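Local coordinates for IMC sub-compartment protein ISP3 (Toxoplasma gondii, PDB 4CHJ), which is of unknown biochemical activity but has a pleckstrin homology fold and belongs to a family of inner membrane complex sub-compartment proteins critical for parasite replication, at residues Asp36-Arg41 and Phe126-Ile131; Leu62-Pro67 and Val138-Asp143; Ile82-Ile87 and Asp142-Lys147. One frame throughout, in Å; residues are numbered along the deposited sequence.

The three contacts join helices to the sheet and its connecting segments in one pleckstrin homology domain. Interactions 2 and 3 share helix 131-149, meeting it on successive turns with centres about 8 Å apart; interaction 1 instead brings helix 32-44 to the chain just after strand 123-127, where it leads into that same helix. Interactions 1 and 3 are buried, whereas interaction 2 has a buried apolar centre and a charged, partly exposed rim. Interaction 1 is a single aromatic pair, interaction 2 an isoleucine on a ring face, interaction 3 apolar packing beside a buried carboxylate. Trp-38 touches both Ile-64 and Phe-140, and Phe-140 touches Leu-84, so one apolar cluster runs through all three.

Interaction 1: Asp36-Arg41 and Phe126-Ile131; sequences DNWMNR and FSFKDI
Trp-38 extends its CG anti to the backbone N (chi1 -172°), which carries its indole away from helix 32-44 toward Phe-128, while Phe-128 sets its CG opposite its own carbonyl carbon (chi1 -71°) and swings its ring to meet it. The pair is buried in a pleckstrin homology fold, where helix 32-44 meets the chain leaving strand 123-127 for the C-terminal helix 131-149. The backbones stay well separated, with the CA atoms of Trp-38 and Phe-128 10.8 Å apart, and the two aromatic side chains bridge the gap.

The rings form an offset edge-to-face pair. The indole presents its edge to the face of the phenyl group, with the planes at 64° and the centroid of the five-membered ring 6.0 Å from that of Phe-128. Two atoms flanking the fusion carbon CE2 of the indole do the touching: NE1 of Trp-38 approaches CE2 of Phe-128 at 4.2 Å, and CZ2 of Trp-38 lies 4.4 Å from the same Phe-128 carbon. Phe-128 CE2 sits near the indole plane, at its edge. Such spacing makes this a light contact, burying 65 Å² in total, and no hydrogen bond crosses between the segments.

Neighbours complete the aromatic cluster: Tyr-42 meets the indole from one turn further along its helix, and Phe-137 of helix 131-149 meets the ring of Phe-128. Polar groups border the pair. Arg-41 makes salt bridges to Asp-46 and Asp-133, and Arg-41 NH2 is 5.7 Å from Asp-130 OD2, a separation that permits electrostatic attraction at most. Asp-130 is itself the N-cap of helix 131-149, its OD1 accepting a hydrogen bond from the backbone N of Asp-133.

Interaction 2: Leu62-Pro67 and Val138-Asp143; sequences LKIDRP and VSFLDD
Apolar packing dominates, and Ile-64 and Phe-140 carry it, reaching toward each other from opposite directions. Phe-140 throws its ring off helix 131-149 with CG anti to the backbone N (chi1 163°), and Ile-64 of strand 57-65 answers with both of its methyl groups. The CG2 branch of Ile-64 meets the far end of the ring, 3.5 Å from Phe-140 CZ. The CD1 methyl of Ile-64 lies over one face, 3.6 Å from Phe-140 CE2, and makes a CH-pi contact: Ile-64 CD1 is 4.0 Å from the ring centroid and 27° off the ring normal. Two methyls on one ring probably restrict its freedom to turn. Arg-66 adds packing at the ring edge, bringing its NE to 4.2 Å from Phe-140 CE1.

Electrostatic contacts are looser and lie toward the partly exposed rim. Arg-66 NH2 stands 4.5 Å from Asp-143 OD2, too far for a salt bridge, although the opposite charges should still attract. The same NH2 makes a long, weak ion pair with Glu-144 OE2.

Trp-38 and Phe-35 of helix 32-44 touch Ile-64 and Phe-140 respectively, extending the apolar group. The arrangement is that of the pleckstrin homology fold, in which the C-terminal helix caps one open end of the bent antiparallel sheet.

Interaction 3: Ile82-Ile87 and Asp142-Lys147; sequences IQLDDI and DDEIKK
This is a buried helix-to-turn contact without a hydrogen bond between the segments, set where the chain passes from strand 78-83 to strand 87-91, the two outermost strands of the sheet. The turn comes close to the helix, with CA atoms 6.2 Å apart both for Leu-84 and Glu-144 and for Ile-87 and Ile-145.

Leu-84 lies against the carboxylate end of Glu-144, the two side chains crossing obliquely. Leu-84 CB is 3.6 Å from Glu-144 OE1, and Leu-84 CD1 packs on the carboxyl carbon CD of Glu-144 at 3.8 Å. Glu-144 turns at chi2 (-56°), a bend that places the carboxylate against Leu-84 CB and CD1. Lys-147, three residues on, holds the acid: its NZ donates a 2.6 Å salt-bridged hydrogen bond to Glu-144 OE1 from the syn side, 23° out of the carboxylate plane. The lysine charge probably offsets the cost of burying that acid.

Beside this pair, Ile-87 and Ile-145 cross at about a right angle, Ile-87 CG2 lying 4.0 Å from Ile-145 CG1. The turn is also tied to the helix through Asn-148, whose ND2 donates hydrogen bonds to the backbone O of both Leu-84 and Ile-87.

The arrangement fits a pleckstrin homology fold, whose C-terminal helix caps one open end of the sheet; here it meets the connection between the outermost strands.

Interaction 1: Asp36-Arg41 and Phe126-Ile131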
loop_
_atom_site.group_PDB
_atom_site.type_symbol
_atom_site.label_atom_id
_atom_site.label_comp_id
_atom_site.label_asym_id
_atom_site.label_seq_id
_atom_site.Cartn_x
_atom_site.Cartn_y
_atom_site.Cartn_z
ATOM N N ASP A 36 3.009 4.104 14.205
ATOM C CA ASP A 36 2.039 5.014 14.830
ATOM C C ASP A 36 2.089 6.392 14.186
ATOM O O ASP A 36 1.045 7.035 13.968
ATOM C CB ASP A 36 2.331 5.156 16.332
ATOM C CG ASP A 36 1.919 3.946 17.130
ATOM O OD1 ASP A 36 1.173 3.092 16.607
ATOM O OD2 ASP A 36 2.346 3.857 18.301
ATOM N N ASN A 37 3.311 6.866 13.928
ATOM C CA ASN A 37 3.514 8.091 13.139
ATOM C C ASN A 37 2.946 7.976 11.693
ATOM O O ASN A 37 2.112 8.776 11.273
ATOM C CB ASN A 37 5.000 8.432 13.073
ATOM C CG ASN A 37 5.264 9.704 12.278
ATOM O OD1 ASN A 37 4.764 10.778 12.623
ATOM N ND2 ASN A 37 6.030 9.583 11.191
ATOM N N TRP A 38 3.414 6.979 10.949
ATOM C CA TRP A 38 2.829 6.664 9.671
ATOM C C TRP A 38 1.289 6.741 9.768
ATOM O O TRP A 38 0.642 7.535 9.058
ATOM C CB TRP A 38 3.300 5.284 9.195
ATOM C CG TRP A 38 2.874 4.994 7.809
ATOM C CD1 TRP A 38 3.485 5.403 6.660
ATOM C CD2 TRP A 38 1.696 4.325 7.422
ATOM N NE1 TRP A 38 2.762 5.010 5.577
ATOM C CE2 TRP A 38 1.648 4.348 6.016
ATOM C CE3 TRP A 38 0.674 3.684 8.124
ATOM C CZ2 TRP A 38 0.623 3.740 5.298
ATOM C CZ3 TRP A 38 -0.343 3.096 7.416
ATOM C CH2 TRP A 38 -0.365 3.128 6.011
ATOM N N MET A 39 0.710 6.005 10.702
ATOM C CA MET A 39 -0.741 5.895 10.775
ATOM C C MET A 39 -1.420 7.242 10.996
ATOM O O MET A 39 -2.473 7.507 10.431
ATOM C CB MET A 39 -1.143 4.924 11.879
ATOM C CG MET A 39 -2.618 4.573 11.876
ATOM S SD MET A 39 -3.072 3.520 10.489
ATOM C CE MET A 39 -4.851 3.678 10.535
ATOM N N ASN A 40 -0.822 8.085 11.825
ATOM C CA ASN A 40 -1.380 9.406 12.120
ATOM C C ASN A 40 -1.374 10.316 10.928
ATOM O O ASN A 40 -2.377 10.954 10.628
ATOM C CB ASN A 40 -0.602 10.081 13.253
ATOM C CG ASN A 40 -1.106 9.665 14.620
ATOM O OD1 ASN A 40 -2.326 9.602 14.858
ATOM N ND2 ASN A 40 -0.178 9.339 15.522
ATOM N N ARG A 41 -0.222 10.399 10.268
ATOM C CA ARG A 41 -0.098 11.134 9.004
ATOM C C ARG A 41 -1.128 10.796 7.934
ATOM O O ARG A 41 -1.748 11.699 7.345
ATOM C CB ARG A 41 1.285 10.938 8.433
ATOM C CG ARG A 41 2.288 11.790 9.148
ATOM C CD ARG A 41 3.571 11.887 8.385
ATOM N NE ARG A 41 4.368 10.683 8.560
ATOM C CZ ARG A 41 4.806 9.921 7.565
ATOM N NH1 ARG A 41 4.517 10.221 6.301
ATOM N NH2 ARG A 41 5.568 8.874 7.840
ATOM N N PHE A 126 1.609 1.413 -4.957
ATOM C CA PHE A 126 1.925 2.695 -4.308
ATOM C C PHE A 126 3.432 2.770 -4.045
ATOM O O PHE A 126 4.042 1.796 -3.644
ATOM C CB PHE A 126 1.193 2.799 -2.961
ATOM C CG PHE A 126 -0.302 2.965 -3.081
ATOM C CD1 PHE A 126 -0.916 3.140 -4.320
ATOM C CD2 PHE A 126 -1.093 2.969 -1.949
ATOM C CE1 PHE A 126 -2.285 3.309 -4.416
ATOM C CE2 PHE A 126 -2.459 3.152 -2.038
ATOM C CZ PHE A 126 -3.056 3.328 -3.279
ATOM N N SER A 127 4.004 3.939 -4.278
ATOM C CA SER A 127 5.373 4.231 -3.939
ATOM C C SER A 127 5.410 5.299 -2.834
ATOM O O SER A 127 4.738 6.337 -2.925
ATOM C CB SER A 127 6.123 4.738 -5.162
ATOM O OG SER A 127 7.484 4.974 -4.843
ATOM N N PHE A 128 6.142 5.007 -1.763
ATOM C CA PHE A 128 6.141 5.878 -0.576
ATOM C C PHE A 128 7.447 6.604 -0.469
ATOM O O PHE A 128 8.427 6.250 -1.150
ATOM C CB PHE A 128 5.875 5.075 0.704
ATOM C CG PHE A 128 4.465 4.592 0.815
ATOM C CD1 PHE A 128 4.086 3.394 0.216
ATOM C CD2 PHE A 128 3.486 5.409 1.369
ATOM C CE1 PHE A 128 2.778 2.990 0.243
ATOM C CE2 PHE A 128 2.174 5.002 1.403
ATOM C CZ PHE A 128 1.816 3.802 0.821
ATOM N N LYS A 129 7.467 7.637 0.380
ATOM C CA LYS A 129 8.525 8.637 0.330
ATOM C C LYS A 129 9.835 8.035 0.866
ATOM O O LYS A 129 10.916 8.460 0.480
ATOM C CB LYS A 129 8.112 9.896 1.097
ATOM C CG LYS A 129 9.137 11.016 1.029
ATOM C CD LYS A 129 8.691 12.287 1.759
ATOM C CE LYS A 129 9.762 13.371 1.684
ATOM N NZ LYS A 129 9.331 14.617 2.396
ATOM N N ASP A 130 9.720 6.986 1.684
ATOM C CA ASP A 130 10.881 6.228 2.160
ATOM C C ASP A 130 10.493 4.780 2.510
ATOM O O ASP A 130 9.313 4.424 2.494
ATOM C CB ASP A 130 11.487 6.919 3.396
ATOM C CG ASP A 130 10.518 6.980 4.573
ATOM O OD1 ASP A 130 9.665 6.090 4.698
ATOM O OD2 ASP A 130 10.606 7.923 5.370
ATOM N N ILE A 131 11.487 3.983 2.891
ATOM C CA ILE A 131 11.327 2.542 3.054
ATOM C C ILE A 131 10.426 2.243 4.226
ATOM O O ILE A 131 9.577 1.344 4.180
ATOM C CB ILE A 131 12.679 1.862 3.309
ATOM C CG1 ILE A 131 13.642 2.182 2.167
ATOM C CG2 ILE A 131 12.490 0.358 3.429
ATOM C CD1 ILE A 131 14.898 1.324 2.120
#

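Interaction 2: Leu62-Pro67 and Val138-Asp143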
loop_
_atom_site.group_PDB
_atom_site.type_symbol
_atom_site.label_atom_id
_atom_site.label_comp_id
_atom_site.label_asym_id
_atom_site.label_seq_id
_atom_site.Cartn_x
_atom_site.Cartn_y
_atom_site.Cartn_z
ATOM N N LEU A 62 -3.306 10.271 0.063
ATOM C CA LEU A 62 -3.884 9.039 0.526
ATOM C C LEU A 62 -4.372 9.305 1.921
ATOM O O LEU A 62 -3.598 9.685 2.782
ATOM C CB LEU A 62 -2.827 7.936 0.535
ATOM C CG LEU A 62 -3.237 6.606 1.148
ATOM C CD1 LEU A 62 -4.407 6.027 0.365
ATOM C CD2 LEU A 62 -2.059 5.625 1.192
ATOM N N LYS A 63 -5.659 9.085 2.133
ATOM C CA LYS A 63 -6.281 9.332 3.389
ATOM C C LYS A 63 -6.964 8.066 3.860
ATOM O O LYS A 63 -7.840 7.524 3.180
ATOM C CB LYS A 63 -7.293 10.443 3.241
ATOM C CG LYS A 63 -7.705 11.048 4.556
ATOM C CD LYS A 63 -8.074 12.510 4.380
ATOM C CE LYS A 63 -8.677 13.091 5.648
ATOM N NZ LYS A 63 -9.818 12.269 6.150
ATOM N N ILE A 64 -6.567 7.595 5.031
ATOM C CA ILE A 64 -7.115 6.363 5.563
ATOM C C ILE A 64 -8.197 6.704 6.579
ATOM O O ILE A 64 -7.960 7.469 7.517
ATOM C CB ILE A 64 -6.012 5.478 6.204
ATOM C CG1 ILE A 64 -4.828 5.312 5.230
ATOM C CG2 ILE A 64 -6.580 4.116 6.582
ATOM C CD1 ILE A 64 -3.732 4.363 5.698
ATOM N N ASP A 65 -9.385 6.142 6.393
ATOM C CA ASP A 65 -10.401 6.189 7.429
ATOM C C ASP A 65 -10.633 4.767 7.916
ATOM O O ASP A 65 -11.318 3.983 7.263
ATOM C CB ASP A 65 -11.696 6.779 6.875
ATOM C CG ASP A 65 -12.765 6.937 7.935
ATOM O OD1 ASP A 65 -13.090 5.936 8.606
ATOM O OD2 ASP A 65 -13.283 8.061 8.097
ATOM N N ARG A 66 -10.041 4.465 9.063
ATOM C CA ARG A 66 -10.186 3.167 9.678
ATOM C C ARG A 66 -11.623 2.882 10.083
ATOM O O ARG A 66 -12.096 1.764 9.888
ATOM C CB ARG A 66 -9.243 3.028 10.871
ATOM C CG ARG A 66 -7.825 2.648 10.481
ATOM C CD ARG A 66 -7.053 2.084 11.661
ATOM N NE ARG A 66 -6.672 0.691 11.448
ATOM C CZ ARG A 66 -5.780 0.042 12.188
ATOM N NH1 ARG A 66 -5.173 0.659 13.191
ATOM N NH2 ARG A 66 -5.494 -1.225 11.925
ATOM N N PRO A 67 -12.341 3.859 10.636
ATOM C CA PRO A 67 -13.711 3.496 11.043
ATOM C C PRO A 67 -14.579 3.111 9.856
ATOM O O PRO A 67 -15.380 2.183 9.957
ATOM C CB PRO A 67 -14.257 4.775 11.690
ATOM C CG PRO A 67 -13.065 5.481 12.208
ATOM C CD PRO A 67 -12.130 5.331 11.061
ATOM N N VAL A 138 2.741 -1.737 4.261
ATOM C CA VAL A 138 2.715 -3.195 4.204
ATOM C C VAL A 138 2.053 -3.812 5.477
ATOM O O VAL A 138 1.188 -4.708 5.386
ATOM C CB VAL A 138 4.136 -3.787 3.956
ATOM C CG1 VAL A 138 4.128 -5.306 4.092
ATOM C CG2 VAL A 138 4.639 -3.432 2.563
ATOM N N SER A 139 2.414 -3.299 6.645
ATOM C CA SER A 139 1.880 -3.823 7.906
ATOM C C SER A 139 0.429 -3.454 8.063
ATOM O O SER A 139 -0.367 -4.254 8.534
ATOM C CB SER A 139 2.683 -3.299 9.082
ATOM O OG SER A 139 3.922 -3.973 9.141
ATOM N N PHE A 140 0.074 -2.248 7.643
ATOM C CA PHE A 140 -1.312 -1.826 7.700
ATOM C C PHE A 140 -2.164 -2.719 6.805
ATOM O O PHE A 140 -3.239 -3.159 7.195
ATOM C CB PHE A 140 -1.428 -0.365 7.265
ATOM C CG PHE A 140 -2.821 0.055 6.912
ATOM C CD1 PHE A 140 -3.819 0.051 7.862
ATOM C CD2 PHE A 140 -3.131 0.447 5.624
ATOM C CE1 PHE A 140 -5.103 0.435 7.540
ATOM C CE2 PHE A 140 -4.413 0.833 5.292
ATOM C CZ PHE A 140 -5.401 0.826 6.252
ATOM N N LEU A 141 -1.658 -3.002 5.611
ATOM C CA LEU A 141 -2.356 -3.857 4.662
ATOM C C LEU A 141 -2.501 -5.261 5.217
ATOM O O LEU A 141 -3.526 -5.906 5.039
ATOM C CB LEU A 141 -1.625 -3.891 3.320
ATOM C CG LEU A 141 -1.745 -2.644 2.449
ATOM C CD1 LEU A 141 -1.169 -2.898 1.068
ATOM C CD2 LEU A 141 -3.192 -2.195 2.354
ATOM N N ASP A 142 -1.460 -5.733 5.887
ATOM C CA ASP A 142 -1.460 -7.073 6.436
ATOM C C ASP A 142 -2.565 -7.236 7.467
ATOM O O ASP A 142 -3.244 -8.256 7.495
ATOM C CB ASP A 142 -0.114 -7.370 7.087
ATOM C CG ASP A 142 0.531 -8.617 6.542
ATOM O OD1 ASP A 142 -0.052 -9.707 6.707
ATOM O OD2 ASP A 142 1.623 -8.508 5.948
ATOM N N ASP A 143 -2.747 -6.227 8.309
ATOM C CA ASP A 143 -3.790 -6.273 9.321
ATOM C C ASP A 143 -5.176 -6.331 8.698
ATOM O O ASP A 143 -6.036 -7.077 9.153
ATOM C CB ASP A 143 -3.692 -5.062 10.245
ATOM C CG ASP A 143 -2.422 -5.056 11.057
ATOM O OD1 ASP A 143 -1.869 -6.144 11.302
ATOM O OD2 ASP A 143 -1.974 -3.962 11.451
#

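Interaction 3: Ile82-Ile87 and Asp142-Lys147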
loop_
_atom_site.group_PDB
_atom_site.type_symbol
_atom_site.label_atom_id
_atom_site.label_comp_id
_atom_site.label_asym_id
_atom_site.label_seq_id
_atom_site.Cartn_x
_atom_site.Cartn_y
_atom_site.Cartn_z
ATOM N N ILE A 82 -10.959 3.073 -1.977
ATOM C CA ILE A 82 -10.658 1.681 -1.907
ATOM C C ILE A 82 -11.212 1.199 -0.599
ATOM O O ILE A 82 -10.985 1.804 0.429
ATOM C CB ILE A 82 -9.134 1.433 -1.954
ATOM C CG1 ILE A 82 -8.493 2.246 -3.088
ATOM C CG2 ILE A 82 -8.840 -0.052 -2.121
ATOM C CD1 ILE A 82 -6.997 2.048 -3.236
ATOM N N GLN A 83 -11.931 0.089 -0.649
ATOM C CA GLN A 83 -12.449 -0.536 0.549
ATOM C C GLN A 83 -11.393 -1.428 1.164
ATOM O O GLN A 83 -10.800 -2.254 0.489
ATOM C CB GLN A 83 -13.691 -1.355 0.225
ATOM C CG GLN A 83 -14.692 -0.625 -0.647
ATOM C CD GLN A 83 -15.822 -0.032 0.157
ATOM O OE1 GLN A 83 -16.556 -0.746 0.834
ATOM N NE2 GLN A 83 -15.966 1.282 0.091
ATOM N N LEU A 84 -11.181 -1.253 2.463
ATOM C CA LEU A 84 -10.209 -2.029 3.220
ATOM C C LEU A 84 -10.603 -3.494 3.193
ATOM O O LEU A 84 -9.757 -4.383 3.170
ATOM C CB LEU A 84 -10.102 -1.507 4.648
ATOM C CG LEU A 84 -9.698 -0.035 4.751
ATOM C CD1 LEU A 84 -9.314 0.327 6.175
ATOM C CD2 LEU A 84 -8.566 0.287 3.790
ATOM N N ASP A 85 -11.907 -3.721 3.177
ATOM C CA ASP A 85 -12.472 -5.056 3.099
ATOM C C ASP A 85 -12.040 -5.687 1.788
ATOM O O ASP A 85 -11.787 -6.883 1.710
ATOM C CB ASP A 85 -14.001 -5.007 3.197
ATOM C CG ASP A 85 -14.586 -3.709 2.665
ATOM O OD1 ASP A 85 -14.392 -2.655 3.306
ATOM O OD2 ASP A 85 -15.245 -3.743 1.607
ATOM N N ASP A 86 -11.986 -4.863 0.752
ATOM C CA ASP A 86 -11.609 -5.313 -0.584
ATOM C C ASP A 86 -10.200 -5.899 -0.711
ATOM O O ASP A 86 -9.984 -6.809 -1.499
ATOM C CB ASP A 86 -11.816 -4.205 -1.618
ATOM C CG ASP A 86 -12.206 -4.749 -2.976
ATOM O OD1 ASP A 86 -12.652 -5.910 -3.045
ATOM O OD2 ASP A 86 -12.066 -4.018 -3.975
ATOM N N ILE A 87 -9.250 -5.396 0.073
ATOM C CA ILE A 87 -7.853 -5.767 -0.120
ATOM C C ILE A 87 -7.672 -7.262 0.059
ATOM O O ILE A 87 -8.079 -7.822 1.065
ATOM C CB ILE A 87 -6.956 -5.073 0.919
ATOM C CG1 ILE A 87 -7.356 -3.607 1.092
ATOM C CG2 ILE A 87 -5.491 -5.216 0.547
ATOM C CD1 ILE A 87 -6.692 -2.661 0.120
ATOM N N ASP A 142 -1.460 -5.733 5.887
ATOM C CA ASP A 142 -1.460 -7.073 6.436
ATOM C C ASP A 142 -2.565 -7.236 7.467
ATOM O O ASP A 142 -3.244 -8.256 7.495
ATOM C CB ASP A 142 -0.114 -7.370 7.087
ATOM C CG ASP A 142 0.531 -8.617 6.542
ATOM O OD1 ASP A 142 -0.052 -9.707 6.707
ATOM O OD2 ASP A 142 1.623 -8.508 5.948
ATOM N N ASP A 143 -2.747 -6.227 8.309
ATOM C CA ASP A 143 -3.790 -6.273 9.321
ATOM C C ASP A 143 -5.176 -6.331 8.698
ATOM O O ASP A 143 -6.036 -7.077 9.153
ATOM C CB ASP A 143 -3.692 -5.062 10.245
ATOM C CG ASP A 143 -2.422 -5.056 11.057
ATOM O OD1 ASP A 143 -1.869 -6.144 11.302
ATOM O OD2 ASP A 143 -1.974 -3.962 11.451
ATOM N N GLU A 144 -5.383 -5.545 7.650
ATOM C CA GLU A 144 -6.681 -5.473 6.985
ATOM C C GLU A 144 -7.017 -6.785 6.333
ATOM O O GLU A 144 -8.137 -7.250 6.410
ATOM C CB GLU A 144 -6.666 -4.375 5.940
ATOM C CG GLU A 144 -6.501 -3.004 6.554
ATOM C CD GLU A 144 -7.576 -2.706 7.597
ATOM O OE1 GLU A 144 -8.703 -3.248 7.456
ATOM O OE2 GLU A 144 -7.295 -1.925 8.550
ATOM N N ILE A 145 -6.010 -7.407 5.750
ATOM C CA ILE A 145 -6.167 -8.683 5.067
ATOM C C ILE A 145 -6.532 -9.816 6.032
ATOM O O ILE A 145 -7.397 -10.632 5.737
ATOM C CB ILE A 145 -4.872 -9.047 4.332
ATOM C CG1 ILE A 145 -4.717 -8.142 3.116
ATOM C CG2 ILE A 145 -4.868 -10.518 3.922
ATOM C CD1 ILE A 145 -3.339 -8.182 2.511
ATOM N N LYS A 146 -5.842 -9.867 7.168
ATOM C CA LYS A 146 -6.148 -10.825 8.217
ATOM C C LYS A 146 -7.582 -10.644 8.693
ATOM O O LYS A 146 -8.356 -11.601 8.713
ATOM C CB LYS A 146 -5.171 -10.667 9.381
ATOM C CG LYS A 146 -3.812 -11.311 9.121
ATOM C CD LYS A 146 -2.665 -10.630 9.880
ATOM C CE LYS A 146 -2.590 -11.065 11.345
ATOM N NZ LYS A 146 -1.201 -11.014 11.892
ATOM N N LYS A 147 -7.930 -9.411 9.058
ATOM C CA LYS A 147 -9.319 -9.049 9.364
ATOM C C LYS A 147 -10.276 -9.613 8.335
ATOM O O LYS A 147 -11.242 -10.290 8.681
ATOM C CB LYS A 147 -9.482 -7.535 9.359
ATOM C CG LYS A 147 -9.608 -6.919 10.725
ATOM C CD LYS A 147 -10.202 -5.525 10.634
ATOM C CE LYS A 147 -9.113 -4.476 10.496
ATOM N NZ LYS A 147 -9.632 -3.233 9.859
#